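Local coordinates for ABC transporter substrate binding protein (Ribose) (Agrobacterium vitis, PDB 5DKV) that binds the sugar alpha-D-tagatopyranose and probably serves as the solute-binding component of an ABC transporter, at residues V76-A79 and V80-K83; T37-A40 and F41-T44; L211-V214 and Y215-P219. All coordinates share one frame; numbering follows the deposited sequence.

Contact 1 of 3, residues V76-A79 and V80-K83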
# COMPACT_ATOMS: atom_id res chain seq x y z
N VAL A 76 -18.91 -2.38 -6.87
CA VAL A 76 -18.21 -3.64 -7.02
C VAL A 76 -18.46 -4.53 -5.81
O VAL A 76 -18.76 -5.72 -5.95
CB VAL A 76 -16.71 -3.43 -7.20
CG1 VAL A 76 -15.97 -4.77 -7.21
CG2 VAL A 76 -16.47 -2.66 -8.49
N LEU A 77 -18.31 -3.95 -4.62
CA LEU A 77 -18.58 -4.68 -3.40
C LEU A 77 -20.00 -5.24 -3.43
O LEU A 77 -20.22 -6.41 -3.10
CB LEU A 77 -18.38 -3.80 -2.18
CG LEU A 77 -18.89 -4.34 -0.85
CD1 LEU A 77 -18.21 -5.61 -0.41
CD2 LEU A 77 -18.74 -3.25 0.18
N ASP A 78 -20.96 -4.43 -3.84
CA ASP A 78 -22.33 -4.94 -3.90
C ASP A 78 -22.46 -6.10 -4.89
O ASP A 78 -23.19 -7.06 -4.61
CB ASP A 78 -23.31 -3.81 -4.24
CG ASP A 78 -23.52 -2.86 -3.06
OD1 ASP A 78 -23.28 -3.30 -1.92
OD2 ASP A 78 -23.90 -1.70 -3.27
N ALA A 79 -21.76 -6.03 -6.03
CA ALA A 79 -21.83 -7.11 -7.02
C ALA A 79 -21.23 -8.37 -6.44
O ALA A 79 -21.71 -9.49 -6.70
CB ALA A 79 -21.12 -6.71 -8.31
N VAL A 80 -20.19 -8.21 -5.65
CA VAL A 80 -19.56 -9.35 -5.00
C VAL A 80 -20.48 -9.95 -3.93
O VAL A 80 -20.62 -11.16 -3.85
CB VAL A 80 -18.19 -8.98 -4.40
CG1 VAL A 80 -17.67 -10.06 -3.45
CG2 VAL A 80 -17.22 -8.75 -5.53
N ILE A 81 -21.11 -9.11 -3.10
CA ILE A 81 -22.04 -9.60 -2.09
C ILE A 81 -23.12 -10.48 -2.71
O ILE A 81 -23.51 -11.51 -2.14
CB ILE A 81 -22.64 -8.41 -1.34
CG1 ILE A 81 -21.55 -7.82 -0.45
CG2 ILE A 81 -23.81 -8.83 -0.45
CD1 ILE A 81 -21.93 -6.52 0.23
N ALA A 82 -23.56 -10.13 -3.91
CA ALA A 82 -24.67 -10.82 -4.54
C ALA A 82 -24.24 -12.20 -5.04
O ALA A 82 -25.07 -13.04 -5.33
CB ALA A 82 -25.23 -9.98 -5.68
N LYS A 83 -22.93 -12.42 -5.15
CA LYS A 83 -22.38 -13.73 -5.52
C LYS A 83 -22.27 -14.68 -4.31
O LYS A 83 -21.83 -15.82 -4.45
CB LYS A 83 -21.01 -13.55 -6.18
CG LYS A 83 -21.07 -12.78 -7.49
CD LYS A 83 -19.74 -12.84 -8.21
CE LYS A 83 -19.86 -12.34 -9.64
NZ LYS A 83 -19.56 -10.90 -9.77

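Contact 2 of 3, residues T37-A40 and F41-T44. With T6T (alpha-D-tagatopyranose), chain E.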
# COMPACT_ATOMS: atom_id res chain seq x y z
N THR A 37 -7.51 -1.95 -9.56
CA THR A 37 -7.14 -3.14 -10.33
C THR A 37 -5.78 -3.06 -11.01
O THR A 37 -5.05 -4.05 -11.05
CB THR A 37 -8.20 -3.43 -11.40
OG1 THR A 37 -8.48 -2.23 -12.14
CG2 THR A 37 -9.46 -3.91 -10.73
N THR A 38 -5.47 -1.89 -11.59
CA THR A 38 -4.26 -1.67 -12.38
C THR A 38 -3.15 -1.05 -11.52
O THR A 38 -2.70 0.10 -11.73
CB THR A 38 -4.54 -0.74 -13.54
OG1 THR A 38 -5.12 0.47 -13.03
CG2 THR A 38 -5.51 -1.40 -14.53
N ASP A 39 -2.76 -1.81 -10.52
CA ASP A 39 -1.86 -1.35 -9.49
C ASP A 39 -1.06 -2.58 -9.12
O ASP A 39 -1.62 -3.57 -8.66
CB ASP A 39 -2.66 -0.76 -8.31
CG ASP A 39 -1.79 -0.29 -7.14
OD1 ASP A 39 -0.63 -0.75 -6.98
OD2 ASP A 39 -2.29 0.55 -6.35
N ALA A 40 0.24 -2.53 -9.36
CA ALA A 40 1.10 -3.69 -9.17
C ALA A 40 1.06 -4.21 -7.73
O ALA A 40 1.23 -5.41 -7.51
CB ALA A 40 2.53 -3.34 -9.56
N PHE A 41 0.78 -3.34 -6.78
CA PHE A 41 0.65 -3.77 -5.39
C PHE A 41 -0.51 -4.75 -5.25
O PHE A 41 -0.37 -5.84 -4.69
CB PHE A 41 0.43 -2.58 -4.47
CG PHE A 41 0.15 -2.94 -3.03
CD1 PHE A 41 1.16 -3.28 -2.18
CD2 PHE A 41 -1.14 -2.88 -2.53
CE1 PHE A 41 0.92 -3.58 -0.86
CE2 PHE A 41 -1.41 -3.19 -1.19
CZ PHE A 41 -0.37 -3.55 -0.35
N TYR A 42 -1.67 -4.37 -5.78
CA TYR A 42 -2.84 -5.22 -5.63
C TYR A 42 -2.75 -6.44 -6.54
O TYR A 42 -3.29 -7.51 -6.24
CB TYR A 42 -4.11 -4.43 -5.90
CG TYR A 42 -4.37 -3.39 -4.82
CD1 TYR A 42 -4.62 -3.78 -3.48
CD2 TYR A 42 -4.34 -2.04 -5.09
CE1 TYR A 42 -4.82 -2.84 -2.49
CE2 TYR A 42 -4.54 -1.09 -4.08
CZ TYR A 42 -4.78 -1.50 -2.79
OH TYR A 42 -4.98 -0.52 -1.85
N ILE A 43 -2.08 -6.29 -7.68
CA ILE A 43 -1.90 -7.42 -8.59
C ILE A 43 -1.06 -8.48 -7.91
O ILE A 43 -1.35 -9.67 -8.01
CB ILE A 43 -1.28 -6.94 -9.92
CG1 ILE A 43 -2.32 -6.12 -10.67
CG2 ILE A 43 -0.77 -8.10 -10.79
CD1 ILE A 43 -1.76 -5.32 -11.83
N THR A 44 -0.02 -8.04 -7.20
CA THR A 44 0.86 -8.97 -6.49
C THR A 44 0.16 -9.55 -5.26
O THR A 44 0.33 -10.73 -4.96
CB THR A 44 2.17 -8.26 -6.10
OG1 THR A 44 2.74 -7.71 -7.29
CG2 THR A 44 3.14 -9.22 -5.49
O3 T6T E . 0.96 1.73 -1.72
C3 T6T E . -0.02 0.79 -2.13
C4 T6T E . -1.00 0.61 -1.06
O4 T6T E . -0.32 0.08 0.14
C5 T6T E . -1.67 1.88 -0.76
O5 T6T E . -2.73 1.71 0.21
C6 T6T E . -2.37 2.46 -1.98
O6 T6T E . -1.40 2.59 -3.07
C2 T6T E . -0.76 1.32 -3.37
O2 T6T E . -1.69 0.35 -3.76
C1 T6T E . 0.12 1.69 -4.51
O1 T6T E . 0.86 0.60 -4.97

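Contact 3 of 3, residues L211-V214 and Y215-P219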
# COMPACT_ATOMS: atom_id res chain seq x y z
N LEU A 211 6.54 18.06 -8.62
CA LEU A 211 7.99 18.08 -8.44
C LEU A 211 8.54 19.28 -9.18
O LEU A 211 9.35 20.04 -8.63
CB LEU A 211 8.63 16.77 -8.93
CG LEU A 211 10.16 16.61 -8.84
CD1 LEU A 211 10.87 17.37 -9.94
CD2 LEU A 211 10.74 16.96 -7.46
N GLN A 212 8.11 19.47 -10.42
CA GLN A 212 8.58 20.59 -11.22
C GLN A 212 8.28 21.92 -10.55
O GLN A 212 9.12 22.82 -10.54
CB GLN A 212 7.97 20.55 -12.61
CG GLN A 212 8.24 19.27 -13.38
CD GLN A 212 9.61 19.22 -13.94
OE1 GLN A 212 10.38 20.18 -13.80
NE2 GLN A 212 9.95 18.11 -14.58
N ALA A 213 7.08 22.07 -9.99
CA ALA A 213 6.73 23.31 -9.30
C ALA A 213 7.60 23.55 -8.06
O ALA A 213 8.10 24.65 -7.82
CB ALA A 213 5.28 23.30 -8.92
N VAL A 214 7.77 22.51 -7.25
CA VAL A 214 8.54 22.64 -6.03
C VAL A 214 9.99 22.97 -6.37
O VAL A 214 10.59 23.87 -5.76
CB VAL A 214 8.43 21.36 -5.15
CG1 VAL A 214 9.30 21.46 -3.90
CG2 VAL A 214 6.97 21.15 -4.75
N TYR A 215 10.55 22.29 -7.36
CA TYR A 215 11.92 22.53 -7.76
C TYR A 215 12.08 23.94 -8.34
O TYR A 215 13.11 24.58 -8.13
CB TYR A 215 12.37 21.49 -8.78
CG TYR A 215 13.75 21.73 -9.35
CD1 TYR A 215 14.85 21.91 -8.52
CD2 TYR A 215 13.96 21.76 -10.72
CE1 TYR A 215 16.12 22.12 -9.06
CE2 TYR A 215 15.23 21.97 -11.26
CZ TYR A 215 16.29 22.15 -10.42
OH TYR A 215 17.53 22.35 -10.96
N ALA A 216 11.09 24.44 -9.06
CA ALA A 216 11.22 25.77 -9.63
C ALA A 216 11.20 26.83 -8.53
O ALA A 216 11.88 27.84 -8.64
CB ALA A 216 10.13 26.03 -10.63
N ARG A 217 10.41 26.61 -7.48
CA ARG A 217 10.39 27.56 -6.36
C ARG A 217 11.58 27.34 -5.43
O ARG A 217 11.94 28.25 -4.66
CB ARG A 217 9.08 27.43 -5.55
CG ARG A 217 7.83 27.96 -6.24
CD ARG A 217 6.61 27.86 -5.30
NE ARG A 217 6.31 26.48 -4.90
CZ ARG A 217 5.36 25.71 -5.45
NH1 ARG A 217 4.58 26.18 -6.44
NH2 ARG A 217 5.18 24.47 -5.01
N ASN A 218 12.17 26.14 -5.50
CA ASN A 218 13.28 25.73 -4.62
C ASN A 218 14.41 25.04 -5.38
O ASN A 218 14.51 23.80 -5.32
CB ASN A 218 12.78 24.78 -3.54
CG ASN A 218 11.67 25.35 -2.71
OD1 ASN A 218 11.91 26.01 -1.69
ND2 ASN A 218 10.43 25.07 -3.11
N PRO A 219 15.27 25.81 -6.08
CA PRO A 219 16.38 25.22 -6.84
C PRO A 219 17.33 24.42 -5.97
O PRO A 219 18.07 23.61 -6.51
CB PRO A 219 17.09 26.44 -7.46
CG PRO A 219 16.44 27.64 -6.88
CD PRO A 219 15.11 27.24 -6.36

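Contact 1 of 3, residues V76-A79 and V80-K83
Three successive i to i+4 backbone hydrogen bonds join Val-76–Ala-79 to Val-80–Lys-83: Val-80 N to Val-76 O, Ile-81 N to Leu-77 O at 2.8 Å, and Ala-82 N to Asp-78 O. The stretch takes in the C-terminal part of helix 70-81 and the residues that follow; the helix is one of those flanking the parallel sheet of a Rossmann-like lobe in a type I periplasmic binding protein. The bond from Ile-81 N is nearly straight, with an N-H...O angle of 166°. The last of the three is less so, at 142°. It is also longer, Ala-82 N standing 3.2 Å from Asp-78 O. Beyond them Lys-83 N bonds to Val-80 O, an i to i+3 spacing.

Among the side chains, Leu-77 and Ile-81 make the apolar contact, one turn apart. Leu-77 CD1 lies 3.9 Å from Ile-81 CD1, and the two chains cross at a slant. The CB of Leu-77 points away from the following turn, yet its end swings back, because CG stands opposite the backbone N (chi1 168°) and CD1 is turned toward the isoleucine. Ile-81 CG1 comes within 3.3 Å of Leu-77 O. This pair faces helix 99-107, Leu-77 meeting Pro-101 and Leu-102 and Ile-81 meeting Ala-105. Buried Val-80 packs on Ala-31 and Ile-33 of strand 29-33, and Leu-77 also meets Ile-33, so this part of the helix touches both strand and neighbouring helix. Asp-78 runs beside Ile-81 with both side chains pointing the same way; OD1 of Asp-78 is its nearest atom to Ile-81 CD1, at a loose 4.1 Å.

Lys-83 O accepts from Arg-29 NH2, and Lys-83 NZ makes a weak hydrogen bond to Gln-63 OE1. The aliphatic part of the lysine folds back, bringing Lys-83 CG to 3.4 Å from Ala-79 O.

Contact 2 of 3, residues T37-A40 and F41-T44
Asp-39 and Phe-41 meet at the start of helix 40-56, where the carboxylate of the first both caps the helix and holds the sugar. Phe-41 N donates to Asp-39 OD1 at 3.0 Å, reaching it on the anti side and 31° out of the carboxylate plane. The same OD1 accepts from O1 of alpha-D-tagatopyranose, while Asp-39 OD2 accepts from O2 of the sugar at 2.7 Å. Three donors therefore grip one carboxylate, which fixes its rotation. With chi1 at 178°, Asp-39 CG is swung opposite its own backbone N, and this carries both oxygens toward the ligand.

The two aromatic rings lie against each other and the sugar. Phe-41 CD2 sits 3.6 Å above the Tyr-42 ring plane, over its centre, while Tyr-42 CE1 lies at the Phe-41 edge, in its plane. One Phe-41 face carries the sugar, with O4 of the ligand 3.6 Å above the plane and offset toward the rim. Tyr-42 approaches obliquely, its CE2 3.2 Å from O2 of the sugar, and its OH makes a weak hydrogen bond to Asp-116 OD2, which also binds the ligand.

One turn into the helix, Ala-40 O accepts from Thr-44 N and, at 2.8 Å, from Thr-44 OG1; the two donors come from opposite faces of the carbonyl plane. Ile-43 CG1 reaches back to the loop, 3.4 Å from Thr-37 O.

Asp-39, Phe-41 and Tyr-42 form part of the sugar pocket here, at the N-terminus of a helix in the first lobe of a type I periplasmic binding protein.

Contact 3 of 3, residues L211-V214 and Y215-P219
The C-terminal turn of helix 204-217 in the second lobe ends here in a side-chain-to-backbone hydrogen bond between Asn-218 and Val-214. Three regular backbone bonds lead up to it: Tyr-215 N to Leu-211 O at 2.8 Å, Ala-216 N to Gln-212 O, and Arg-217 N to Ala-213 O. Asn-218 is the first residue to leave helical geometry, and its backbone N makes a weak bond to Val-214 O. The side chain adds a second grip: Asn-218 ND2 donates to Val-214 O at 2.9 Å, and that oxygen lies close to the asparagine amide plane, 9° out of it. The bond is reasonably straight, with an N-H...O angle of 158°. Asn-218 CG stands beside its own backbone N (chi1 -56°), which turns the amide back to Val-214 O. Its other end is held as well, since OD1 accepts from Lys-162 NZ; both ends of the amide are thus fixed.

Arg-217 lies over the same turn. A bend at chi3 brings its guanidinium across the helix so that Ala-213 O sits 3.8 Å above the plane, over its centre. Arg-217 NH1 comes to 3.9 Å from Ala-213 CB, and Arg-217 NH2 to 3.8 Å from Val-214 CG2, the arginine and valine chains crossing at a slant.

Val-214 and Leu-211 supply the apolar packing: Val-214 rests on Leu-195 and Tyr-164, and Leu-211 joins it on Tyr-164. Tyr-215 goes a separate way, its ring leading off to Gln-244 and Ile-248, while Tyr-215 CB packs 3.4 Å from Leu-211 O. Helix 204-217 thus packs on strands 192-199 and 161-167, as a helix of the alternating beta-alpha lobe of a periplasmic binding protein.

Contact 2 is the buried one and alone touches the sugar; contacts 1 and 3 are partly buried and contain no residue of the ligand pocket. Contacts 1 and 3 are both C-terminal helix turns, but on different helices, on opposite sides of the chain's centre and with centres 45 Å apart. Contact 2 marks a helix start, 20 Å from contact 1 and 31 Å from contact 3 between centres. The chemistry follows these places: a shared carboxylate and aromatic rings at the cleft, an aliphatic pair facing a neighbouring helix in contact 1, and an amide-to-backbone hydrogen bond with an overlying guanidinium in contact 3.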